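Dehydrogenase (PDB 3EZY) catalyses the NAD(+)-dependent oxidation of myo-inositol to scyllo-inosose, a step that probably belongs to myo-inositol breakdown in Thermotoga maritima. Local coordinates at the interface of chains A and B. Sequence-based numbering; all coordinates share one arbitrary frame. Chains: chain A/B, Dehydrogenase.

Contact 1: the interface of chains A and B. Residues chain A 149-151, 153, 214, 226-228; chain B 147, 149, 226, 242.
B:Arg149 reaches across the sheet-to-sheet interface of two copies of the dehydrogenase, which would hold the subunits together if this pairing is the biological one, and clasps A:Asp228 side-on, its NE and NH2 both directed at one carboxylate oxygen. In this salt bridge B:Arg149 NH2 lies 3.0 Å from A:Asp228 OD2, on the anti side of the carboxylate, while NE comes to the same oxygen from above the carboxylate plane. Bends at chi2 and chi3 fold the arginine chain over so that the edge of its guanidinium faces chain A. B:Arg149 NH2 also donates to the backbone carbonyl A:Val226 O at 3.2 Å, from above the carbonyl plane. A:Asp228 OD2 takes a third bond from the hydroxyl A:Thr151 OG1, which is itself held side-on by NE and NH2 of A:Arg149. A:Thr151 thus relays between the arginine and the aspartate of its own chain.

The same network extends to B:Glu242. A:Arg153 meets it tip to tip and end-on, the guanidinium and carboxylate planes 82° apart. Both end nitrogens grip one oxygen, A:Arg153 NH1 lying 2.9 Å from B:Glu242 OE2. The other oxygen, OE1, receives A:Arg149 NH2 on its syn side but tilted well out of the carboxylate plane. A:Arg153 NH2 also bonds A:Asp228 OD1, so one guanidinium joins carboxylates of both chains, which may ease the repulsion between them.

The two copies of Arg149 pack together despite their like charge. Their guanidinium planes are 32° apart, and the NE of each lies over the rim of the other's face; the nearby carboxylates probably offset the charge.

Apolar contacts flank the polar network on strands 212-219 and 224-230. The two copies of Val226 meet tip to tip, A:Val226 CG1 tightly packed at 3.4 Å from B:Val226 CG1. Alongside, the other methyl, B:Val226 CG2, presses 3.4 Å from A:Val214 CG1.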
loop_
_atom_site.group_PDB
_atom_site.type_symbol
_atom_site.label_atom_id
_atom_site.label_comp_id
_atom_site.label_asym_id
_atom_site.label_seq_id
_atom_site.Cartn_x
_atom_site.Cartn_y
_atom_site.Cartn_z
ATOM N N ARG A 149 -6.961 -19.310 -0.132
ATOM C CA ARG A 149 -5.887 -19.233 -1.110
ATOM C C ARG A 149 -4.520 -19.185 -0.435
ATOM O O ARG A 149 -4.294 -18.348 0.449
ATOM C CB ARG A 149 -6.043 -17.976 -1.922
ATOM C CG ARG A 149 -4.934 -17.771 -2.913
ATOM C CD ARG A 149 -3.932 -16.686 -2.531
ATOM N NE ARG A 149 -2.926 -16.518 -3.596
ATOM C CZ ARG A 149 -2.978 -15.572 -4.550
ATOM N NH1 ARG A 149 -4.007 -14.700 -4.589
ATOM N NH2 ARG A 149 -2.011 -15.517 -5.493
ATOM N N ILE A 150 -3.609 -20.052 -0.876
ATOM C CA ILE A 150 -2.240 -20.032 -0.402
ATOM C C ILE A 150 -1.293 -20.043 -1.582
ATOM O O ILE A 150 -1.408 -20.859 -2.502
ATOM C CB ILE A 150 -1.928 -21.250 0.511
ATOM C CG1 ILE A 150 -2.847 -21.253 1.746
ATOM C CG2 ILE A 150 -0.401 -21.329 0.855
ATOM C CD1 ILE A 150 -2.695 -22.500 2.629
ATOM N N THR A 151 -0.343 -19.126 -1.561
ATOM C CA THR A 151 0.728 -19.143 -2.553
ATOM C C THR A 151 1.978 -19.340 -1.756
ATOM O O THR A 151 2.184 -18.620 -0.782
ATOM C CB THR A 151 0.794 -17.792 -3.267
ATOM O OG1 THR A 151 -0.404 -17.629 -4.032
ATOM C CG2 THR A 151 2.047 -17.671 -4.164
ATOM N N ARG A 153 6.035 -19.916 -2.681
ATOM C CA ARG A 153 7.124 -20.016 -3.650
ATOM C C ARG A 153 8.455 -19.728 -2.929
ATOM O O ARG A 153 8.533 -18.809 -2.078
ATOM C CB ARG A 153 6.912 -19.020 -4.815
ATOM C CG ARG A 153 5.489 -18.938 -5.329
ATOM C CD ARG A 153 5.318 -17.944 -6.503
ATOM N NE ARG A 153 3.982 -18.098 -7.085
ATOM C CZ ARG A 153 3.173 -17.109 -7.426
ATOM N NH1 ARG A 153 3.550 -15.816 -7.308
ATOM N NH2 ARG A 153 1.970 -17.424 -7.901
ATOM N N VAL A 214 -0.318 -26.694 -8.648
ATOM C CA VAL A 214 -1.549 -26.149 -8.122
ATOM C C VAL A 214 -2.297 -27.325 -7.471
ATOM O O VAL A 214 -2.279 -28.439 -8.019
ATOM C CB VAL A 214 -2.400 -25.538 -9.265
ATOM C CG1 VAL A 214 -3.825 -25.264 -8.769
ATOM C CG2 VAL A 214 -1.779 -24.278 -9.798
ATOM N N VAL A 226 -7.228 -23.365 -2.726
ATOM C CA VAL A 226 -6.303 -23.538 -3.840
ATOM C C VAL A 226 -4.921 -23.175 -3.338
ATOM O O VAL A 226 -4.687 -22.079 -2.794
ATOM C CB VAL A 226 -6.581 -22.592 -5.040
ATOM C CG1 VAL A 226 -5.535 -22.893 -6.164
ATOM C CG2 VAL A 226 -7.998 -22.739 -5.603
ATOM N N ILE A 227 -4.006 -24.109 -3.447
ATOM C CA ILE A 227 -2.637 -23.816 -3.073
ATOM C C ILE A 227 -1.902 -23.768 -4.388
ATOM O O ILE A 227 -2.178 -24.640 -5.222
ATOM C CB ILE A 227 -2.036 -24.974 -2.281
ATOM C CG1 ILE A 227 -2.746 -25.155 -0.965
ATOM C CG2 ILE A 227 -0.500 -24.743 -2.097
ATOM C CD1 ILE A 227 -2.407 -26.479 -0.213
ATOM N N ASP A 228 -0.985 -22.802 -4.579
ATOM C CA ASP A 228 -0.024 -22.907 -5.689
ATOM C C ASP A 228 1.424 -22.779 -5.216
ATOM O O ASP A 228 1.706 -21.984 -4.287
ATOM C CB ASP A 228 -0.354 -21.933 -6.856
ATOM C CG ASP A 228 -0.050 -20.500 -6.531
ATOM O OD1 ASP A 228 0.994 -19.981 -7.014
ATOM O OD2 ASP A 228 -0.859 -19.902 -5.784
ATOM N N VAL B 147 2.276 -19.210 -13.756
ATOM C CA VAL B 147 1.017 -19.376 -13.033
ATOM C C VAL B 147 0.161 -18.136 -13.124
ATOM O O VAL B 147 0.614 -17.037 -12.789
ATOM C CB VAL B 147 1.233 -19.668 -11.520
ATOM C CG1 VAL B 147 -0.128 -20.008 -10.818
ATOM C CG2 VAL B 147 2.203 -20.804 -11.356
ATOM N N ARG B 149 -3.392 -16.383 -11.763
ATOM C CA ARG B 149 -4.413 -16.344 -10.710
ATOM C C ARG B 149 -5.493 -15.312 -11.094
ATOM O O ARG B 149 -5.172 -14.133 -11.356
ATOM C CB ARG B 149 -3.759 -15.905 -9.399
ATOM C CG ARG B 149 -4.268 -16.536 -8.105
ATOM C CD ARG B 149 -4.110 -18.098 -8.176
ATOM N NE ARG B 149 -3.555 -18.773 -6.982
ATOM C CZ ARG B 149 -4.303 -19.345 -6.045
ATOM N NH1 ARG B 149 -5.644 -19.238 -6.142
ATOM N NH2 ARG B 149 -3.707 -19.986 -5.017
ATOM N N VAL B 226 -5.475 -20.715 -12.045
ATOM C CA VAL B 226 -6.572 -20.962 -11.129
ATOM C C VAL B 226 -7.499 -19.771 -11.107
ATOM O O VAL B 226 -7.060 -18.647 -10.827
ATOM C CB VAL B 226 -6.078 -21.171 -9.698
ATOM C CG1 VAL B 226 -7.249 -21.645 -8.800
ATOM C CG2 VAL B 226 -4.968 -22.217 -9.700
ATOM N N GLU B 242 -3.324 -11.991 -11.296
ATOM C CA GLU B 242 -1.885 -12.050 -11.083
ATOM C C GLU B 242 -1.254 -13.001 -12.109
ATOM O O GLU B 242 -1.845 -14.022 -12.499
ATOM C CB GLU B 242 -1.578 -12.519 -9.635
ATOM C CG GLU B 242 -0.108 -12.906 -9.380
ATOM C CD GLU B 242 0.098 -13.648 -8.050
ATOM O OE1 GLU B 242 -0.751 -13.465 -7.121
ATOM O OE2 GLU B 242 1.095 -14.424 -7.968
#

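Contact 2: the interface of chains A and B. Residues chain A 195-197, 199, 212-213, 326; chain B 218, 222, 224.
A:Asp195 and B:Arg218 form the main charged pair of this patch, where the C-terminal domains of two Gfo/Idh/MocA-family subunits meet through their beta-sheets. The arginine grips the carboxylate side-on, one nitrogen to each oxygen. B:Arg218 NE donates to A:Asp195 OD2 at 2.8 Å in a nearly straight bond, on the syn side and somewhat out of the plane. B:Arg218 NH2 reaches A:Asp195 OD1 at 3.0 Å. The side chains cross at about a right angle. Both oxygens lie near the plane of the guanidinium, but the carboxylate is turned 46° against it, which is why NH2 meets OD1 from above the carboxylate plane. A bend at chi3 turns the guanidinium edge toward strand 189-197.

Within chain A, the backbone N of A:Gly196 donates to A:Asp195 OD1 at 2.7 Å, from the same face of the carboxylate as the arginine NH2. This bond helps fix the rotation of the acid. A:Lys326 adds a longer salt bridge, its NZ 3.9 Å from A:Asp195 OD1. The lysine NZ also lies near B:Arg218, a proximity of like charges that the shared carboxylate would be expected to offset.

A neutral hydrogen bond extends the contact along the strand. The hydroxyl A:Ser197 OG donates to the carbonyl B:Gly222 O at 2.6 Å, in the carbonyl plane and on a lone pair. With chi1 at -64° this hydroxyl stands anti to its own carbonyl carbon and points at the loop before strand 224-230. B:Arg218 NH2 makes a weak bond to the same OG.

Apolar packing comes from B:Leu224, whose branches serve both chains. B:Leu224 CD1 reaches toward the backbone of chain A, 4.0 Å from A:Gly196 CA. B:Leu224 CD2 lies 3.8 Å above the guanidinium plane of B:Arg218, offset toward its rim, and supports the arginine from within its own subunit.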
loop_
_atom_site.group_PDB
_atom_site.type_symbol
_atom_site.label_atom_id
_atom_site.label_comp_id
_atom_site.label_asym_id
_atom_site.label_seq_id
_atom_site.Cartn_x
_atom_site.Cartn_y
_atom_site.Cartn_z
ATOM N N ASP A 195 -2.340 -30.548 -10.067
ATOM C CA ASP A 195 -1.576 -30.660 -11.312
ATOM C C ASP A 195 -0.204 -30.005 -11.112
ATOM O O ASP A 195 -0.014 -29.256 -10.157
ATOM C CB ASP A 195 -2.330 -30.080 -12.526
ATOM C CG ASP A 195 -1.848 -30.679 -13.872
ATOM O OD1 ASP A 195 -0.785 -31.374 -13.958
ATOM O OD2 ASP A 195 -2.495 -30.392 -14.874
ATOM N N GLY A 196 0.752 -30.282 -11.991
ATOM C CA GLY A 196 2.099 -29.744 -11.805
ATOM C C GLY A 196 2.765 -29.804 -13.165
ATOM O O GLY A 196 2.351 -30.609 -13.981
ATOM N N SER A 197 3.776 -28.948 -13.390
ATOM C CA SER A 197 4.533 -28.871 -14.636
ATOM C C SER A 197 5.999 -28.636 -14.352
ATOM O O SER A 197 6.386 -28.338 -13.222
ATOM C CB SER A 197 4.027 -27.695 -15.492
ATOM O OG SER A 197 2.684 -27.872 -15.915
ATOM N N LEU A 199 8.735 -26.142 -15.301
ATOM C CA LEU A 199 8.883 -24.847 -15.965
ATOM C C LEU A 199 10.148 -24.106 -15.536
ATOM O O LEU A 199 10.491 -23.096 -16.130
ATOM C CB LEU A 199 7.638 -23.981 -15.720
ATOM C CG LEU A 199 6.281 -24.607 -16.082
ATOM C CD1 LEU A 199 5.116 -23.740 -15.593
ATOM C CD2 LEU A 199 6.144 -24.792 -17.562
ATOM N N THR A 212 6.450 -26.650 -10.363
ATOM C CA THR A 212 5.351 -25.658 -10.317
ATOM C C THR A 212 4.089 -26.494 -10.137
ATOM O O THR A 212 3.926 -27.478 -10.841
ATOM C CB THR A 212 5.230 -24.930 -11.679
ATOM O OG1 THR A 212 6.510 -24.404 -12.051
ATOM C CG2 THR A 212 4.208 -23.780 -11.616
ATOM N N ALA A 213 3.223 -26.170 -9.182
ATOM C CA ALA A 213 2.029 -26.987 -9.003
ATOM C C ALA A 213 0.883 -26.179 -8.422
ATOM O O ALA A 213 1.088 -25.122 -7.802
ATOM C CB ALA A 213 2.329 -28.152 -8.121
ATOM N N LYS A 326 -5.036 -37.662 -12.914
ATOM C CA LYS A 326 -5.763 -36.481 -13.438
ATOM C C LYS A 326 -7.219 -36.433 -12.971
ATOM O O LYS A 326 -8.103 -36.146 -13.716
ATOM C CB LYS A 326 -5.722 -36.396 -14.959
ATOM C CG LYS A 326 -4.381 -36.703 -15.591
ATOM C CD LYS A 326 -3.457 -35.561 -15.432
ATOM C CE LYS A 326 -2.621 -35.264 -16.731
ATOM N NZ LYS A 326 -1.899 -33.879 -16.668
ATOM N N ARG B 218 -5.008 -25.697 -17.591
ATOM C CA ARG B 218 -3.701 -26.160 -17.998
ATOM C C ARG B 218 -3.558 -25.621 -19.386
ATOM O O ARG B 218 -4.367 -25.931 -20.267
ATOM C CB ARG B 218 -3.587 -27.696 -17.983
ATOM C CG ARG B 218 -2.451 -28.212 -18.885
ATOM C CD ARG B 218 -2.154 -29.702 -18.627
ATOM N NE ARG B 218 -1.358 -29.876 -17.404
ATOM C CZ ARG B 218 -0.044 -29.719 -17.343
ATOM N NH1 ARG B 218 0.632 -29.394 -18.427
ATOM N NH2 ARG B 218 0.612 -29.915 -16.202
ATOM N N GLY B 222 2.198 -25.581 -20.694
ATOM C CA GLY B 222 2.448 -26.184 -19.369
ATOM C C GLY B 222 2.215 -25.194 -18.201
ATOM O O GLY B 222 2.214 -25.568 -17.011
ATOM N N LEU B 224 0.089 -23.071 -15.629
ATOM C CA LEU B 224 -1.152 -23.384 -14.926
ATOM C C LEU B 224 -1.903 -22.122 -14.494
ATOM O O LEU B 224 -1.308 -21.038 -14.297
ATOM C CB LEU B 224 -0.836 -24.272 -13.694
ATOM C CG LEU B 224 -0.112 -25.594 -14.059
ATOM C CD1 LEU B 224 0.380 -26.351 -12.870
ATOM C CD2 LEU B 224 -1.025 -26.507 -14.935
#

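Contact 1 and contact 2 are neighbouring patches of one two-fold symmetric interface, with the centres of their C-alpha atoms about 11 Å apart. Strand 212-219 of chain A and strand 224-230 of chain B take part in both. Contact 1 adds strands 145-153 and 238-245, while contact 2 adds strand 189-197 and the loop ahead of strand 224-230. Because every contact recurs with the chains exchanged, the sheets are joined at several patches on both sides of the two-fold axis. Such a pairing is consistent with a dimer within the deposited tetramer, although the structure alone does not establish the state in solution.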